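Local coordinates for protein acyl-coenzyme A oxidase acox-1.1 (Caenorhabditis elegans, PDB 5K3H) that catalyses the FAD-dependent desaturation of acyl-CoA by molecular oxygen to the trans-2-enoyl-CoA and hydrogen peroxide, the first step of peroxisomal beta-oxidation, at residues Arg45-Lys50 with Ala95-His100; Ile348-Ala353 with Thr395-Glu400. One frame throughout, in Å; residues are numbered along the deposited sequence.

Interaction 1: Arg45-Lys50 with Ala95-His100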
ATOM      1  N   ARG B  45       2.898  12.409  28.955  1.00 23.03           N
ATOM      2  CA  ARG B  45       2.300  13.738  28.901  1.00 24.23           C
ATOM      3  C   ARG B  45       3.256  14.793  29.433  1.00 24.72           C
ATOM      4  O   ARG B  45       3.303  15.907  28.896  1.00 25.98           O
ATOM      5  CB  ARG B  45       0.979  13.756  29.671  1.00 24.00           C
ATOM      6  CG  ARG B  45      -0.010  12.757  29.078  1.00 24.68           C
ATOM      7  CD  ARG B  45      -1.433  12.970  29.525  1.00 25.36           C
ATOM      8  NE  ARG B  45      -1.619  12.735  30.956  1.00 25.65           N
ATOM      9  CZ  ARG B  45      -1.801  11.536  31.496  1.00 24.36           C
ATOM     10  NH1 ARG B  45      -1.803  10.448  30.731  1.00 24.40           N
ATOM     11  NH2 ARG B  45      -1.968  11.425  32.800  1.00 23.79           N
ATOM     12  N   GLU B  46       4.037  14.458  30.478  1.00 26.81           N
ATOM     13  CA  GLU B  46       5.009  15.402  31.023  1.00 27.05           C
ATOM     14  C   GLU B  46       6.141  15.656  30.046  1.00 26.17           C
ATOM     15  O   GLU B  46       6.574  16.802  29.882  1.00 26.05           O
ATOM     16  CB  GLU B  46       5.569  14.889  32.352  1.00 27.34           C
ATOM     17  CG  GLU B  46       4.549  14.800  33.459  1.00 28.03           C
ATOM     18  CD  GLU B  46       5.123  14.261  34.763  1.00 28.39           C
ATOM     19  OE1 GLU B  46       6.312  13.906  34.792  1.00 29.36           O
ATOM     20  OE2 GLU B  46       4.383  14.164  35.762  1.00 28.53           O
ATOM     21  N   ILE B  47       6.642  14.595  29.409  1.00 25.07           N
ATOM     22  CA  ILE B  47       7.679  14.728  28.386  1.00 25.59           C
ATOM     23  C   ILE B  47       7.201  15.618  27.245  1.00 25.58           C
ATOM     24  O   ILE B  47       7.940  16.485  26.758  1.00 26.83           O
ATOM     25  CB  ILE B  47       8.101  13.344  27.867  1.00 25.97           C
ATOM     26  CG1 ILE B  47       8.864  12.557  28.925  1.00 26.70           C
ATOM     27  CG2 ILE B  47       8.887  13.471  26.579  1.00 26.27           C
ATOM     28  CD1 ILE B  47       8.936  11.074  28.604  1.00 27.25           C
ATOM     29  N   THR B  48       5.971  15.387  26.778  1.00 24.75           N
ATOM     30  CA  THR B  48       5.402  16.193  25.702  1.00 24.41           C
ATOM     31  C   THR B  48       5.320  17.656  26.103  1.00 25.45           C
ATOM     32  O   THR B  48       5.695  18.541  25.328  1.00 25.95           O
ATOM     33  CB  THR B  48       4.026  15.629  25.328  1.00 23.60           C
ATOM     34  OG1 THR B  48       4.203  14.332  24.769  1.00 22.98           O
ATOM     35  CG2 THR B  48       3.269  16.509  24.339  1.00 23.05           C
ATOM     36  N   ALA B  49       4.815  17.928  27.315  1.00 26.35           N
ATOM     37  CA  ALA B  49       4.697  19.301  27.791  1.00 26.97           C
ATOM     38  C   ALA B  49       6.067  19.959  27.916  1.00 27.98           C
ATOM     39  O   ALA B  49       6.250  21.119  27.529  1.00 27.88           O
ATOM     40  CB  ALA B  49       3.967  19.319  29.130  1.00 26.92           C
ATOM     41  N   LYS B  50       7.058  19.218  28.400  1.00 28.96           N
ATOM     42  CA  LYS B  50       8.395  19.783  28.488  1.00 30.92           C
ATOM     43  C   LYS B  50       8.928  20.133  27.100  1.00 31.30           C
ATOM     44  O   LYS B  50       9.485  21.219  26.892  1.00 31.40           O
ATOM     45  CB  LYS B  50       9.319  18.800  29.214  1.00 32.60           C
ATOM     46  CG  LYS B  50      10.766  19.278  29.384  1.00 34.82           C
ATOM     47  CD  LYS B  50      10.839  20.565  30.215  1.00 35.23           C
ATOM     48  CE  LYS B  50      12.276  20.901  30.575  1.00 36.09           C
ATOM     49  NZ  LYS B  50      12.349  22.065  31.527  1.00 37.20           N
ATOM     50  N   ALA B  95      14.163   2.970  28.718  1.00 36.31           N
ATOM     51  CA  ALA B  95      13.535   2.682  27.447  1.00 36.56           C
ATOM     52  C   ALA B  95      12.031   2.842  27.635  1.00 38.02           C
ATOM     53  O   ALA B  95      11.457   2.364  28.621  1.00 48.32           O
ATOM     54  CB  ALA B  95      13.899   1.271  26.984  1.00 34.76           C
ATOM     55  N   GLY B  96      11.396   3.532  26.713  1.00 36.08           N
ATOM     56  CA  GLY B  96       9.987   3.826  26.871  1.00 33.13           C
ATOM     57  C   GLY B  96       9.890   5.331  26.961  1.00 32.56           C
ATOM     58  O   GLY B  96       9.223   5.959  26.129  1.00 29.35           O
ATOM     59  N   GLU B  97      10.618   5.937  27.911  1.00 30.26           N
ATOM     60  CA  GLU B  97      10.717   7.394  27.909  1.00 30.80           C
ATOM     61  C   GLU B  97      11.552   7.864  26.728  1.00 29.90           C
ATOM     62  O   GLU B  97      11.273   8.918  26.142  1.00 31.96           O
ATOM     63  CB  GLU B  97      11.293   7.926  29.230  1.00 30.91           C
ATOM     64  CG  GLU B  97      10.462   7.620  30.481  1.00 31.14           C
ATOM     65  CD  GLU B  97      10.705   8.591  31.656  1.00 32.66           C
ATOM     66  OE1 GLU B  97      11.596   9.476  31.578  1.00 33.67           O
ATOM     67  OE2 GLU B  97       9.993   8.457  32.675  1.00 33.51           O
ATOM     68  N   LEU B  98      12.600   7.112  26.383  1.00 28.48           N
ATOM     69  CA  LEU B  98      13.419   7.447  25.220  1.00 27.62           C
ATOM     70  C   LEU B  98      12.686   7.113  23.920  1.00 27.74           C
ATOM     71  O   LEU B  98      12.751   7.866  22.947  1.00 27.80           O
ATOM     72  CB  LEU B  98      14.758   6.703  25.302  1.00 27.14           C
ATOM     73  CG  LEU B  98      15.830   6.889  24.232  1.00 27.68           C
ATOM     74  CD1 LEU B  98      16.359   8.318  24.223  1.00 28.01           C
ATOM     75  CD2 LEU B  98      16.982   5.923  24.453  1.00 27.39           C
ATOM     76  N   TYR B  99      11.950   6.004  23.902  1.00 26.26           N
ATOM     77  CA  TYR B  99      11.155   5.662  22.732  1.00 26.88           C
ATOM     78  C   TYR B  99      10.150   6.773  22.430  1.00 25.43           C
ATOM     79  O   TYR B  99      10.032   7.230  21.286  1.00 26.09           O
ATOM     80  CB  TYR B  99      10.458   4.325  22.985  1.00 29.12           C
ATOM     81  CG  TYR B  99       9.702   3.779  21.807  1.00 32.35           C
ATOM     82  CD1 TYR B  99      10.374   3.397  20.654  1.00 34.68           C
ATOM     83  CD2 TYR B  99       8.317   3.648  21.838  1.00 34.84           C
ATOM     84  CE1 TYR B  99       9.707   2.893  19.575  1.00 36.12           C
ATOM     85  CE2 TYR B  99       7.635   3.139  20.755  1.00 36.96           C
ATOM     86  CZ  TYR B  99       8.335   2.766  19.621  1.00 36.30           C
ATOM     87  OH  TYR B  99       7.675   2.267  18.511  1.00 37.52           O
ATOM     88  N   HIS B 100       9.439   7.246  23.458  1.00 25.66           N
ATOM     89  CA  HIS B 100       8.520   8.372  23.289  1.00 25.11           C
ATOM     90  C   HIS B 100       9.254   9.649  22.878  1.00 25.72           C
ATOM     91  O   HIS B 100       8.861  10.323  21.916  1.00 27.52           O
ATOM     92  CB  HIS B 100       7.728   8.583  24.581  1.00 24.11           C
ATOM     93  CG  HIS B 100       6.818   9.771  24.554  1.00 23.16           C
ATOM     94  ND1 HIS B 100       5.785   9.897  23.649  1.00 23.35           N
ATOM     95  CD2 HIS B 100       6.736  10.847  25.375  1.00 22.46           C
ATOM     96  CE1 HIS B 100       5.135  11.026  23.886  1.00 22.58           C
ATOM     97  NE2 HIS B 100       5.699  11.626  24.923  1.00 22.79           N
TER
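With chi1 at 176°, the CG of His-100 points opposite the main-chain nitrogen, and the imidazole reaches Ile-47 and Thr-48; on Ile-47, CG2 takes the corresponding anti place while CG1 lies beside the N and carries CD1 outward (chi2 163°). Three carbons of Ile-47 therefore gather about one ring carbon: CG2 stands 3.6 Å from His-100 CD2, and CB and CD1 follow at 3.8 and 3.9 Å from that same CD2. CB lies at the ring edge, close to its plane, whereas CG2 approaches obliquely. Along their lengths the two side chains run past each other in opposite directions. CD1 also reaches Glu-97, 4.0 Å from its CB, so the isoleucine meets the first turn of the second helix at two positions three residues apart.

Thr-48 comes to the nitrogen side of the same ring, its OG1 lying near the ring plane 3.1 Å from His-100 NE2. That hydroxyl is hydrogen-bonded to Glu-104 and to the carbonyl O of Arg-44, and His-100 NE2 makes a weak hydrogen bond to this same carbonyl, so the hydroxyl and, more weakly, the imidazole share one backbone acceptor. The carboxylate of Glu-97 turns to Arg-43 in a salt bridge and to the backbone N of Asp-91.

The closest CA atoms, of Ile-47 and Glu-97, are 8.0 Å apart, and the contact is made by side chains. It is helix-helix packing within the acyl-CoA oxidase N-terminal region, joining helix 38-52 to the N-terminal turn of helix 97-105, for which Gly-96 is the N-cap.

Interaction 2: Ile348-Ala353 with Thr395-Glu400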
ATOM      1  N   ILE B 348      -9.151  -0.239  14.782  1.00 15.69           N
ATOM      2  CA  ILE B 348      -8.923   0.224  16.143  1.00 15.48           C
ATOM      3  C   ILE B 348      -8.777  -0.979  17.055  1.00 15.59           C
ATOM      4  O   ILE B 348      -7.828  -1.068  17.847  1.00 16.22           O
ATOM      5  CB  ILE B 348     -10.061   1.146  16.613  1.00 15.14           C
ATOM      6  CG1 ILE B 348     -10.234   2.302  15.617  1.00 14.84           C
ATOM      7  CG2 ILE B 348      -9.752   1.622  18.044  1.00 14.70           C
ATOM      8  CD1 ILE B 348     -11.403   3.274  15.915  1.00 14.97           C
ATOM      9  N   ALA B 349      -9.664  -1.966  16.881  1.00 16.64           N
ATOM     10  CA  ALA B 349      -9.606  -3.195  17.665  1.00 17.01           C
ATOM     11  C   ALA B 349      -8.265  -3.882  17.502  1.00 17.17           C
ATOM     12  O   ALA B 349      -7.645  -4.268  18.493  1.00 17.52           O
ATOM     13  CB  ALA B 349     -10.743  -4.144  17.253  1.00 17.01           C
ATOM     14  N   ARG B 350      -7.790  -4.022  16.258  1.00 15.84           N
ATOM     15  CA  ARG B 350      -6.494  -4.662  16.008  1.00 16.42           C
ATOM     16  C   ARG B 350      -5.350  -3.908  16.677  1.00 16.07           C
ATOM     17  O   ARG B 350      -4.361  -4.529  17.078  1.00 16.77           O
ATOM     18  CB  ARG B 350      -6.206  -4.776  14.504  1.00 17.24           C
ATOM     19  CG  ARG B 350      -7.014  -5.781  13.765  1.00 18.26           C
ATOM     20  CD  ARG B 350      -6.652  -5.880  12.267  1.00 19.65           C
ATOM     21  NE  ARG B 350      -7.393  -6.996  11.691  1.00 21.59           N
ATOM     22  CZ  ARG B 350      -7.338  -7.424  10.428  1.00 22.80           C
ATOM     23  NH1 ARG B 350      -6.559  -6.831   9.523  1.00 22.40           N
ATOM     24  NH2 ARG B 350      -8.097  -8.463  10.078  1.00 23.09           N
ATOM     25  N   ALA B 351      -5.398  -2.568  16.715  1.00 16.18           N
ATOM     26  CA  ALA B 351      -4.286  -1.828  17.332  1.00 15.70           C
ATOM     27  C   ALA B 351      -4.167  -2.147  18.822  1.00 15.50           C
ATOM     28  O   ALA B 351      -3.075  -2.462  19.309  1.00 15.77           O
ATOM     29  CB  ALA B 351      -4.437  -0.317  17.119  1.00 15.56           C
ATOM     30  N   TYR B 352      -5.292  -2.124  19.546  1.00 16.37           N
ATOM     31  CA  TYR B 352      -5.316  -2.572  20.937  1.00 16.00           C
ATOM     32  C   TYR B 352      -4.940  -4.044  21.035  1.00 16.36           C
ATOM     33  O   TYR B 352      -4.183  -4.444  21.930  1.00 16.58           O
ATOM     34  CB  TYR B 352      -6.703  -2.342  21.553  1.00 15.58           C
ATOM     35  CG  TYR B 352      -6.942  -0.927  22.068  1.00 15.33           C
ATOM     36  CD1 TYR B 352      -7.364   0.086  21.203  1.00 15.15           C
ATOM     37  CD2 TYR B 352      -6.762  -0.606  23.412  1.00 15.05           C
ATOM     38  CE1 TYR B 352      -7.585   1.376  21.661  1.00 14.87           C
ATOM     39  CE2 TYR B 352      -6.989   0.660  23.868  1.00 14.90           C
ATOM     40  CZ  TYR B 352      -7.398   1.663  22.994  1.00 14.90           C
ATOM     41  OH  TYR B 352      -7.622   2.955  23.443  1.00 15.06           O
ATOM     42  N   ALA B 353      -5.449  -4.870  20.121  1.00 16.19           N
ATOM     43  CA  ALA B 353      -5.124  -6.293  20.167  1.00 16.62           C
ATOM     44  C   ALA B 353      -3.629  -6.522  20.021  1.00 16.85           C
ATOM     45  O   ALA B 353      -3.061  -7.374  20.709  1.00 17.69           O
ATOM     46  CB  ALA B 353      -5.888  -7.055  19.079  1.00 16.67           C
ATOM     47  N   THR B 395       2.600  -7.287  10.948  1.00 20.43           N
ATOM     48  CA  THR B 395       3.053  -6.329   9.946  1.00 20.55           C
ATOM     49  C   THR B 395       2.103  -6.263   8.762  1.00 20.96           C
ATOM     50  O   THR B 395       1.828  -5.179   8.237  1.00 20.44           O
ATOM     51  CB  THR B 395       4.461  -6.682   9.492  1.00 20.12           C
ATOM     52  OG1 THR B 395       5.331  -6.618  10.633  1.00 20.16           O
ATOM     53  CG2 THR B 395       4.934  -5.718   8.389  1.00 19.93           C
ATOM     54  N   HIS B 396       1.610  -7.415   8.319  1.00 20.26           N
ATOM     55  CA  HIS B 396       0.673  -7.450   7.200  1.00 22.89           C
ATOM     56  C   HIS B 396      -0.651  -6.819   7.582  1.00 19.71           C
ATOM     57  O   HIS B 396      -1.166  -5.973   6.851  1.00 19.83           O
ATOM     58  CB  HIS B 396       0.465  -8.887   6.728  1.00 28.18           C
ATOM     59  CG  HIS B 396      -0.669  -9.043   5.760  1.00 37.64           C
ATOM     60  ND1 HIS B 396      -0.539  -8.777   4.413  1.00 43.12           N
ATOM     61  CD2 HIS B 396      -1.956  -9.427   5.948  1.00 43.06           C
ATOM     62  CE1 HIS B 396      -1.698  -8.981   3.814  1.00 45.53           C
ATOM     63  NE2 HIS B 396      -2.574  -9.372   4.724  1.00 47.84           N
ATOM     64  N   GLN B 397      -1.204  -7.196   8.742  1.00 21.30           N
ATOM     65  CA  GLN B 397      -2.479  -6.636   9.191  1.00 20.81           C
ATOM     66  C   GLN B 397      -2.376  -5.163   9.554  1.00 19.46           C
ATOM     67  O   GLN B 397      -3.357  -4.419   9.388  1.00 18.15           O
ATOM     68  CB  GLN B 397      -3.006  -7.414  10.387  1.00 21.11           C
ATOM     69  CG  GLN B 397      -3.475  -8.779  10.002  1.00 22.28           C
ATOM     70  CD  GLN B 397      -4.261  -9.440  11.078  1.00 22.68           C
ATOM     71  OE1 GLN B 397      -4.433  -8.902  12.166  1.00 21.54           O
ATOM     72  NE2 GLN B 397      -4.689 -10.657  10.812  1.00 24.10           N
ATOM     73  N   THR B 398      -1.216  -4.722  10.053  1.00 17.66           N
ATOM     74  CA  THR B 398      -1.009  -3.292  10.267  1.00 17.98           C
ATOM     75  C   THR B 398      -1.045  -2.545   8.941  1.00 18.41           C
ATOM     76  O   THR B 398      -1.733  -1.530   8.816  1.00 19.58           O
ATOM     77  CB  THR B 398       0.324  -3.030  10.972  1.00 17.51           C
ATOM     78  OG1 THR B 398       0.297  -3.607  12.278  1.00 18.26           O
ATOM     79  CG2 THR B 398       0.548  -1.556  11.122  1.00 17.26           C
ATOM     80  N   GLY B 399      -0.331  -3.061   7.928  1.00 18.66           N
ATOM     81  CA  GLY B 399      -0.336  -2.446   6.599  1.00 19.02           C
ATOM     82  C   GLY B 399      -1.712  -2.400   5.952  1.00 19.75           C
ATOM     83  O   GLY B 399      -2.093  -1.391   5.349  1.00 18.68           O
ATOM     84  N   GLU B 400      -2.473  -3.493   6.063  1.00 18.91           N
ATOM     85  CA  GLU B 400      -3.861  -3.502   5.593  1.00 20.07           C
ATOM     86  C   GLU B 400      -4.681  -2.385   6.242  1.00 18.32           C
ATOM     87  O   GLU B 400      -5.386  -1.637   5.554  1.00 18.46           O
ATOM     88  CB  GLU B 400      -4.474  -4.872   5.887  1.00 23.07           C
ATOM     89  CG  GLU B 400      -5.982  -4.985   5.665  1.00 27.86           C
ATOM     90  CD  GLU B 400      -6.600  -6.308   6.205  1.00 32.24           C
ATOM     91  OE1 GLU B 400      -5.841  -7.284   6.534  1.00 30.67           O
ATOM     92  OE2 GLU B 400      -7.866  -6.357   6.300  1.00 37.00           O
TER
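Arg-350 CA and Gln-397 CA lie 8.2 Å apart on two helices whose backbones keep their regular bonding, as in Ala-353 N to Ala-349 O at 2.8 Å. Long side chains bridge that separation: Arg-350 is extended from CG to NE and delivers its guanidinium to Gln-397 and Glu-400, three residues apart on the facing helix. The Gln-397 amide stacks on the guanidinium, their planes 16° apart: Gln-397 CD is 3.7 Å from Arg-350 CZ, and OE1 sits over the face toward its rim, 3.6 Å from Arg-350 NE.

Glu-400 comes instead to the edge. Arg-350 NH1 donates to Glu-400 OE1 at 3.1 Å with an N-H...O angle of 156°, a hydrogen-bonded salt bridge. OE1 lies almost in the guanidinium plane, yet the nitrogen meets it from well above the carboxylate plane, the two groups being nearly perpendicular (88°). A second carboxylate, that of Glu-574, forms a salt bridge with Arg-350 NE. A leucine in place of Arg-350 would probably leave both glutamates without this cationic mate and the Gln-397 amide without its stacking partner.

Gln-404, about 5 Å from Glu-400 between side chains, and His-396, on the same helix, are ATP-binding residues of a site shared between the dimer's subunits. Two carboxylates around one buried cation imply that its charge is probably well compensated, and the stack probably helps to hold the guanidinium's tilt.

In the fold
Both contacts are largely buried helix-helix packings, but they join different elements: interaction 1 pairs helices 38-52 and 97-105 in the N-terminal region, interaction 2 pairs helices 338-367 and 382-408 in the C-alpha1 domain. Their centres are 24 Å apart and their nearest atoms about 11 Å, so neither touches the other. Interaction 2 lies deeper, its centre about 10 Å from the chain centre against 20 Å for interaction 1, although its glutamate remains partly exposed. The more central contact rests on charge and planar stacking beside ATP-binding residues; the more peripheral one relies on aliphatic packing against an imidazole, away from the cofactor, substrate and ATP sites.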